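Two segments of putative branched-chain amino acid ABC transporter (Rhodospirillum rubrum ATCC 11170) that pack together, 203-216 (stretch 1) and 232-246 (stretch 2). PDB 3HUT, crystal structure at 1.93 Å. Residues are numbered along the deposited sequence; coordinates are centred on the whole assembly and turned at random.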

ATOM      1  N   ALA A 203      14.764  -0.386   2.690  1.00  9.70           N
ATOM      2  CA  ALA A 203      14.032  -1.196   3.654  1.00  8.13           C
ATOM      3  C   ALA A 203      14.757  -1.306   4.989  1.00  7.60           C
ATOM      4  O   ALA A 203      15.959  -1.063   5.081  1.00  8.17           O
ATOM      5  N   TYR A 204      14.013  -1.701   6.015  1.00  6.68           N
ATOM      6  CA  TYR A 204      14.555  -1.807   7.361  1.00  7.09           C
ATOM      7  C   TYR A 204      15.797  -2.673   7.533  1.00  7.42           C
ATOM      8  O   TYR A 204      16.694  -2.309   8.298  1.00  7.56           O
ATOM      9  N   GLU A 205      15.874  -3.799   6.827  1.00  6.94           N
ATOM     10  CA  GLU A 205      17.034  -4.681   6.984  1.00  8.11           C
ATOM     11  C   GLU A 205      18.354  -4.039   6.572  1.00  7.09           C
ATOM     12  O   GLU A 205      19.410  -4.411   7.090  1.00  6.18           O
ATOM     13  N   ASP A 206      18.304  -3.095   5.636  1.00  6.60           N
ATOM     14  CA  ASP A 206      19.510  -2.398   5.186  1.00  8.17           C
ATOM     15  C   ASP A 206      19.687  -1.079   5.935  1.00  8.31           C
ATOM     16  O   ASP A 206      20.809  -0.668   6.234  1.00  9.59           O
ATOM     17  N   ALA A 207      18.572  -0.423   6.237  1.00  8.36           N
ATOM     18  CA  ALA A 207      18.601   0.862   6.936  1.00  8.58           C
ATOM     19  C   ALA A 207      19.080   0.793   8.386  1.00  7.63           C
ATOM     20  O   ALA A 207      19.801   1.677   8.845  1.00  7.73           O
ATOM     21  N   ALA A 208      18.683  -0.249   9.109  1.00  6.01           N
ATOM     22  CA  ALA A 208      19.089  -0.384  10.507  1.00  8.29           C
ATOM     23  C   ALA A 208      20.611  -0.392  10.635  1.00  8.69           C
ATOM     24  O   ALA A 208      21.175   0.382  11.405  1.00  9.46           O
ATOM     25  N   PRO A 209      21.299  -1.270   9.884  1.00  8.29           N
ATOM     26  CA  PRO A 209      22.759  -1.251  10.022  1.00  8.66           C
ATOM     27  C   PRO A 209      23.375   0.060   9.544  1.00  8.91           C
ATOM     28  O   PRO A 209      24.360   0.524  10.112  1.00  7.27           O
ATOM     29  N   PHE A 210      22.800   0.661   8.505  1.00  8.40           N
ATOM     30  CA  PHE A 210      23.328   1.927   8.013  1.00 10.25           C
ATOM     31  C   PHE A 210      23.279   2.990   9.106  1.00 10.31           C
ATOM     32  O   PHE A 210      24.252   3.711   9.328  1.00 10.77           O
ATOM     33  N   LEU A 211      22.137   3.093   9.776  1.00  8.53           N
ATOM     34  CA  LEU A 211      21.971   4.078  10.835  1.00  9.50           C
ATOM     35  C   LEU A 211      22.895   3.818  12.025  1.00  9.57           C
ATOM     36  O   LEU A 211      23.339   4.761  12.681  1.00  9.70           O
ATOM     37  N   ARG A 212      23.177   2.551  12.313  1.00  8.26           N
ATOM     38  CA  ARG A 212      24.086   2.233  13.412  1.00  9.30           C
ATOM     39  C   ARG A 212      25.469   2.782  13.044  1.00  9.34           C
ATOM     40  O   ARG A 212      26.178   3.323  13.887  1.00  9.65           O
ATOM     41  N   ALA A 213      25.845   2.645  11.777  1.00  9.17           N
ATOM     42  CA  ALA A 213      27.139   3.141  11.320  1.00 10.76           C
ATOM     43  C   ALA A 213      27.146   4.670  11.302  1.00 11.40           C
ATOM     44  O   ALA A 213      28.111   5.309  11.731  1.00  9.49           O
ATOM     45  N   LEU A 214      26.064   5.256  10.801  1.00  9.81           N
ATOM     46  CA  LEU A 214      25.955   6.705  10.737  1.00  9.35           C
ATOM     47  C   LEU A 214      26.072   7.312  12.135  1.00  9.02           C
ATOM     48  O   LEU A 214      26.856   8.234  12.358  1.00 11.72           O
ATOM     49  N   ARG A 215      25.300   6.792  13.082  1.00  8.84           N
ATOM     50  CA  ARG A 215      25.339   7.322  14.438  1.00 10.30           C
ATOM     51  C   ARG A 215      26.640   7.006  15.161  1.00 11.79           C
ATOM     52  O   ARG A 215      27.074   7.769  16.030  1.00 11.36           O
ATOM     53  N   ALA A 216      27.259   5.884  14.812  1.00 13.48           N
ATOM     54  CA  ALA A 216      28.510   5.491  15.453  1.00 15.23           C
ATOM     55  C   ALA A 216      29.590   6.507  15.115  1.00 16.86           C
ATOM     56  O   ALA A 216      30.459   6.805  15.936  1.00 17.59           O
ATOM     57  N   PRO A 232       8.502  -3.753  13.183  1.00  9.32           N
ATOM     58  CA  PRO A 232       9.091  -3.784  14.523  1.00  8.22           C
ATOM     59  C   PRO A 232      10.569  -4.171  14.410  1.00  8.55           C
ATOM     60  O   PRO A 232      11.384  -3.796  15.253  1.00  7.17           O
ATOM     61  N   LYS A 233      10.910  -4.894  13.344  1.00  6.51           N
ATOM     62  CA  LYS A 233      12.286  -5.323  13.118  1.00  7.67           C
ATOM     63  C   LYS A 233      13.230  -4.142  12.919  1.00  6.61           C
ATOM     64  O   LYS A 233      14.415  -4.241  13.222  1.00  6.19           O
ATOM     65  N   PHE A 234      12.707  -3.025  12.422  1.00  7.02           N
ATOM     66  CA  PHE A 234      13.539  -1.844  12.213  1.00  7.49           C
ATOM     67  C   PHE A 234      14.125  -1.426  13.556  1.00  8.38           C
ATOM     68  O   PHE A 234      15.298  -1.065  13.654  1.00  9.17           O
ATOM     69  N   ILE A 235      13.303  -1.502  14.595  1.00  8.20           N
ATOM     70  CA  ILE A 235      13.730  -1.136  15.936  1.00  8.77           C
ATOM     71  C   ILE A 235      14.548  -2.259  16.580  1.00  8.17           C
ATOM     72  O   ILE A 235      15.556  -1.998  17.231  1.00  8.15           O
ATOM     73  N   ASP A 236      14.128  -3.505  16.396  1.00  7.71           N
ATOM     74  CA  ASP A 236      14.875  -4.614  16.973  1.00  8.48           C
ATOM     75  C   ASP A 236      16.279  -4.667  16.380  1.00  8.45           C
ATOM     76  O   ASP A 236      17.234  -5.031  17.066  1.00  9.66           O
ATOM     77  N   LEU A 237      16.397  -4.308  15.103  1.00  6.60           N
ATOM     78  CA  LEU A 237      17.682  -4.325  14.413  1.00  6.44           C
ATOM     79  C   LEU A 237      18.533  -3.074  14.616  1.00  7.93           C
ATOM     80  O   LEU A 237      19.764  -3.154  14.615  1.00  7.97           O
ATOM     81  N   GLY A 238      17.887  -1.923  14.774  1.00  6.88           N
ATOM     82  CA  GLY A 238      18.633  -0.683  14.937  1.00  8.51           C
ATOM     83  C   GLY A 238      18.807  -0.155  16.351  1.00  9.64           C
ATOM     84  O   GLY A 238      19.740   0.602  16.618  1.00  8.17           O
ATOM     85  N   GLY A 239      17.914  -0.544  17.255  1.00 10.01           N
ATOM     86  CA  GLY A 239      18.006  -0.085  18.628  1.00  9.77           C
ATOM     87  C   GLY A 239      18.125   1.428  18.723  1.00 10.72           C
ATOM     88  O   GLY A 239      17.495   2.152  17.951  1.00 10.10           O
ATOM     89  N   PRO A 240      18.947   1.937  19.652  1.00 10.01           N
ATOM     90  CA  PRO A 240      19.144   3.377  19.840  1.00 10.12           C
ATOM     91  C   PRO A 240      19.407   4.162  18.553  1.00  9.24           C
ATOM     92  O   PRO A 240      18.997   5.317  18.431  1.00  7.96           O
ATOM     93  N   ALA A 241      20.085   3.538  17.595  1.00  7.65           N
ATOM     94  CA  ALA A 241      20.420   4.213  16.346  1.00  8.67           C
ATOM     95  C   ALA A 241      19.232   4.664  15.495  1.00  8.26           C
ATOM     96  O   ALA A 241      19.373   5.572  14.676  1.00  8.11           O
ATOM     97  N   VAL A 242      18.066   4.051  15.676  1.00  8.50           N
ATOM     98  CA  VAL A 242      16.911   4.446  14.873  1.00  7.69           C
ATOM     99  C   VAL A 242      15.970   5.425  15.569  1.00  9.34           C
ATOM    100  O   VAL A 242      14.949   5.827  15.003  1.00  8.53           O
ATOM    101  N   GLU A 243      16.312   5.822  16.791  1.00  8.56           N
ATOM    102  CA  GLU A 243      15.486   6.778  17.518  1.00  8.77           C
ATOM    103  C   GLU A 243      15.452   8.089  16.736  1.00  9.93           C
ATOM    104  O   GLU A 243      16.487   8.564  16.271  1.00 11.64           O
ATOM    105  N   GLY A 244      14.267   8.666  16.583  1.00  8.21           N
ATOM    106  CA  GLY A 244      14.161   9.919  15.862  1.00  7.56           C
ATOM    107  C   GLY A 244      13.906   9.801  14.369  1.00  7.38           C
ATOM    108  O   GLY A 244      13.601  10.801  13.723  1.00  8.34           O
ATOM    109  N   VAL A 245      14.028   8.601  13.809  1.00  6.84           N
ATOM    110  CA  VAL A 245      13.777   8.425  12.380  1.00  7.10           C
ATOM    111  C   VAL A 245      12.296   8.682  12.091  1.00  8.26           C
ATOM    112  O   VAL A 245      11.417   8.259  12.847  1.00  8.15           O
ATOM    113  N   ARG A 246      12.027   9.397  11.006  1.00  8.89           N
ATOM    114  CA  ARG A 246      10.657   9.706  10.624  1.00  9.24           C
ATOM    115  C   ARG A 246      10.269   8.999   9.340  1.00  9.23           C
ATOM    116  O   ARG A 246      11.102   8.784   8.464  1.00  7.79           O
TER

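The helix of stretch 1 packs on the helix of stretch 2 and on the 3-10 turn after it in a largely apolar contact in which the backbones come closest at Ala208 and Gly238, with no direct hydrogen bond across it and with waters linking the polar groups. The helices 204-216 and 232-238 run in roughly the same direction, crossing at -33° with their axes 8.5 Å apart at closest approach. The CA atoms of Ala208 and Gly238 lie 4.5 Å apart; here Ala208 CB points toward the partner and comes to 3.5 Å from Leu237 CB and 3.7 Å from Gly238 N. A CB on Gly238 would clash with Val242 CG1 of its own stretch.

Phe234 acts as a knob. Its CA-to-CB bond points sideways, but the t rotamer brings the ring in among Tyr204, Ala207, Ala208 and Leu211, with CE1 3.8 Å from Ala207 CB. Leu211 (m, t) meets the ring edge, its CD1 3.6 Å from Phe234 CZ, and the same methyl reaches Val242 CG1 at 3.8 Å and Val245 CG2 at 3.7 Å. Further along, Ala241 points inward and sets its CB 3.6 Å from Arg212 CA.

Tyr204, in the p rotamer, places CB 3.7 Å from Phe234 CB. The edge of its ring meets Leu237 (m, t), with CD1 of Tyr204 4.0 Å from CD1 of Leu237, and Lys233 (m, t, p, m), whose NZ lies 3.2 Å from Tyr204 CE1. Water 1 links Tyr204 OH (3.0 Å) and, weakly, Lys233 NZ (3.3 Å). Where no direct hydrogen bond crosses, water 2 bridges Arg212 (m, t, p) to backbone, accepting from NH1 (3.2 Å) and donating to Leu237 O (2.9 Å). Arg215 (m, m, t) packs CG 3.8 Å from Ala241 O, while its NH2 donates to water 3 at 2.8 Å; that water lies 2.7 Å from Ala241 O.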

ATOM      1  CB  ALA A 203      13.769  -2.586   3.070  1.00  9.71           C
ATOM      2  CB  TYR A 204      13.461  -2.275   8.334  1.00  7.76           C
ATOM      3  CG  TYR A 204      12.920  -3.663   8.062  1.00  8.62           C
ATOM      4  CD1 TYR A 204      13.581  -4.796   8.534  1.00 10.09           C
ATOM      5  CD2 TYR A 204      11.738  -3.841   7.344  1.00  8.49           C
ATOM      6  CE1 TYR A 204      13.073  -6.077   8.298  1.00 12.43           C
ATOM      7  CE2 TYR A 204      11.222  -5.108   7.103  1.00 11.40           C
ATOM      8  CZ  TYR A 204      11.893  -6.223   7.583  1.00 11.74           C
ATOM      9  OH  TYR A 204      11.379  -7.478   7.352  1.00 12.80           O
ATOM     10  CB  GLU A 205      16.853  -5.994   6.210  1.00 10.52           C
ATOM     11  CG  GLU A 205      16.823  -5.827   4.711  1.00 14.95           C
ATOM     12  CD  GLU A 205      15.419  -5.713   4.168  1.00 15.51           C
ATOM     13  OE1 GLU A 205      14.517  -5.267   4.914  1.00 11.81           O
ATOM     14  OE2 GLU A 205      15.222  -6.067   2.983  1.00 18.13           O
ATOM     15  CB  ASP A 206      19.454  -2.098   3.678  1.00  8.54           C
ATOM     16  CG  ASP A 206      19.572  -3.348   2.825  1.00 11.14           C
ATOM     17  OD1 ASP A 206      20.245  -4.303   3.264  1.00 10.71           O
ATOM     18  OD2 ASP A 206      19.009  -3.367   1.708  1.00  9.77           O
ATOM     19  CB  ALA A 207      17.226   1.509   6.879  1.00  7.25           C
ATOM     20  CB  ALA A 208      18.493  -1.657  11.121  1.00  5.35           C
ATOM     21  CB  PRO A 209      23.210  -2.464   9.197  1.00  8.43           C
ATOM     22  CG  PRO A 209      22.088  -2.680   8.227  1.00 11.32           C
ATOM     23  CD  PRO A 209      20.863  -2.415   9.065  1.00  8.32           C
ATOM     24  CB  PHE A 210      22.530   2.441   6.814  1.00 11.47           C
ATOM     25  CG  PHE A 210      22.823   3.874   6.485  1.00 12.76           C
ATOM     26  CD1 PHE A 210      24.096   4.256   6.065  1.00 14.92           C
ATOM     27  CD2 PHE A 210      21.851   4.854   6.660  1.00 12.58           C
ATOM     28  CE1 PHE A 210      24.396   5.599   5.827  1.00 13.96           C
ATOM     29  CE2 PHE A 210      22.141   6.198   6.426  1.00 14.00           C
ATOM     30  CZ  PHE A 210      23.417   6.569   6.009  1.00 14.52           C
ATOM     31  CB  LEU A 211      20.507   4.121  11.281  1.00  9.51           C
ATOM     32  CG  LEU A 211      19.610   4.710  10.184  1.00 10.52           C
ATOM     33  CD1 LEU A 211      18.148   4.517  10.530  1.00 12.46           C
ATOM     34  CD2 LEU A 211      19.944   6.188  10.015  1.00 12.36           C
ATOM     35  CB  ARG A 212      24.172   0.716  13.639  1.00  6.95           C
ATOM     36  CG  ARG A 212      22.953   0.096  14.326  1.00  8.69           C
ATOM     37  CD  ARG A 212      23.116  -1.420  14.437  1.00  7.25           C
ATOM     38  NE  ARG A 212      24.296  -1.778  15.221  1.00  8.08           N
ATOM     39  CZ  ARG A 212      24.911  -2.957  15.156  1.00 10.88           C
ATOM     40  NH1 ARG A 212      24.460  -3.902  14.336  1.00  6.45           N
ATOM     41  NH2 ARG A 212      25.974  -3.193  15.915  1.00  8.45           N
ATOM     42  CB  ALA A 213      27.444   2.594   9.928  1.00 12.03           C
ATOM     43  CB  LEU A 214      24.612   7.111  10.115  1.00  7.38           C
ATOM     44  CG  LEU A 214      24.323   8.614  10.066  1.00  7.65           C
ATOM     45  CD1 LEU A 214      25.305   9.293   9.116  1.00  3.67           C
ATOM     46  CD2 LEU A 214      22.891   8.848   9.607  1.00  6.22           C
ATOM     47  CB  ARG A 215      24.161   6.793  15.263  1.00 10.81           C
ATOM     48  CG  ARG A 215      22.791   7.149  14.704  1.00 11.15           C
ATOM     49  CD  ARG A 215      22.651   8.643  14.441  1.00 12.69           C
ATOM     50  NE  ARG A 215      21.280   8.987  14.068  1.00 13.11           N
ATOM     51  CZ  ARG A 215      20.931  10.092  13.418  1.00 12.82           C
ATOM     52  NH1 ARG A 215      21.855  10.972  13.061  1.00  8.28           N
ATOM     53  NH2 ARG A 215      19.653  10.311  13.123  1.00 11.44           N
ATOM     54  CB  ALA A 216      28.925   4.100  14.992  1.00 16.80           C
ATOM     55  CB  PRO A 232       8.241  -4.830  15.255  1.00  9.89           C
ATOM     56  CG  PRO A 232       7.708  -5.699  14.152  1.00 11.31           C
ATOM     57  CD  PRO A 232       7.392  -4.713  13.060  1.00 10.63           C
ATOM     58  CB  LYS A 233      12.363  -6.273  11.917  1.00  9.48           C
ATOM     59  CG  LYS A 233      11.598  -7.574  12.138  1.00 12.73           C
ATOM     60  CD  LYS A 233      11.631  -8.498  10.926  1.00 17.62           C
ATOM     61  CE  LYS A 233      12.964  -9.234  10.779  1.00 24.03           C
ATOM     62  NZ  LYS A 233      14.094  -8.380  10.294  1.00 27.68           N
ATOM     63  CB  PHE A 234      12.712  -0.698  11.619  1.00  6.79           C
ATOM     64  CG  PHE A 234      13.511   0.544  11.330  1.00  8.41           C
ATOM     65  CD1 PHE A 234      14.671   0.481  10.556  1.00  9.12           C
ATOM     66  CD2 PHE A 234      13.088   1.784  11.805  1.00  8.50           C
ATOM     67  CE1 PHE A 234      15.399   1.635  10.252  1.00  8.64           C
ATOM     68  CE2 PHE A 234      13.805   2.944  11.511  1.00  7.39           C
ATOM     69  CZ  PHE A 234      14.963   2.870  10.731  1.00 10.90           C
ATOM     70  CB  ILE A 235      12.504  -0.796  16.815  1.00  8.35           C
ATOM     71  CG1 ILE A 235      11.766   0.402  16.198  1.00 11.37           C
ATOM     72  CG2 ILE A 235      12.939  -0.505  18.248  1.00  8.95           C
ATOM     73  CD1 ILE A 235      10.435   0.716  16.846  1.00 15.26           C
ATOM     74  CB  ASP A 236      14.182  -5.955  16.714  1.00 10.13           C
ATOM     75  CG  ASP A 236      12.799  -6.027  17.321  1.00 11.49           C
ATOM     76  OD1 ASP A 236      12.608  -5.517  18.444  1.00 14.67           O
ATOM     77  OD2 ASP A 236      11.906  -6.608  16.673  1.00 14.25           O
ATOM     78  CB  LEU A 237      17.468  -4.526  12.911  1.00  4.84           C
ATOM     79  CG  LEU A 237      16.874  -5.867  12.467  1.00  3.15           C
ATOM     80  CD1 LEU A 237      16.581  -5.820  10.975  1.00  2.85           C
ATOM     81  CD2 LEU A 237      17.858  -7.007  12.801  1.00  3.48           C
ATOM     82  CB  PRO A 240      20.333   3.437  20.800  1.00 11.36           C
ATOM     83  CG  PRO A 240      20.135   2.205  21.640  1.00 11.80           C
ATOM     84  CD  PRO A 240      19.775   1.164  20.598  1.00 11.17           C
ATOM     85  CB  ALA A 241      21.354   3.334  15.511  1.00  8.88           C
ATOM     86  CB  VAL A 242      16.109   3.207  14.374  1.00 10.76           C
ATOM     87  CG1 VAL A 242      17.002   2.352  13.475  1.00  9.70           C
ATOM     88  CG2 VAL A 242      15.581   2.388  15.548  1.00  8.85           C
ATOM     89  CB  GLU A 243      16.067   7.038  18.910  1.00  9.87           C
ATOM     90  CG  GLU A 243      15.873   5.898  19.892  1.00 10.03           C
ATOM     91  CD  GLU A 243      14.441   5.782  20.369  1.00 11.64           C
ATOM     92  OE1 GLU A 243      13.949   6.742  21.003  1.00 12.75           O
ATOM     93  OE2 GLU A 243      13.807   4.737  20.116  1.00  9.79           O
ATOM     94  CB  VAL A 245      14.159   6.997  11.899  1.00  7.05           C
ATOM     95  CG1 VAL A 245      13.764   6.807  10.436  1.00  6.02           C
ATOM     96  CG2 VAL A 245      15.664   6.787  12.045  1.00  5.55           C
ATOM     97  CB  ARG A 246      10.487  11.214  10.452  1.00 11.37           C
ATOM     98  CG  ARG A 246      10.397  11.955  11.772  1.00 15.29           C
ATOM     99  CD  ARG A 246      10.566  13.445  11.587  1.00 21.40           C
ATOM    100  NE  ARG A 246      10.432  14.145  12.858  1.00 27.38           N
ATOM    101  CZ  ARG A 246      10.665  15.440  13.028  1.00 32.54           C
ATOM    102  NH1 ARG A 246      11.051  16.189  12.002  1.00 33.32           N
ATOM    103  NH2 ARG A 246      10.514  15.985  14.231  1.00 34.52           N
TER
HETATM  104  O   HOH W   1      13.194  -9.863   7.466  1.00 18.91           O
HETATM  105  O   HOH W   2      21.768  -4.014  12.650  1.00  8.32           O
HETATM  106  O   HOH W   3      18.413   8.012  14.122  1.00 12.76           O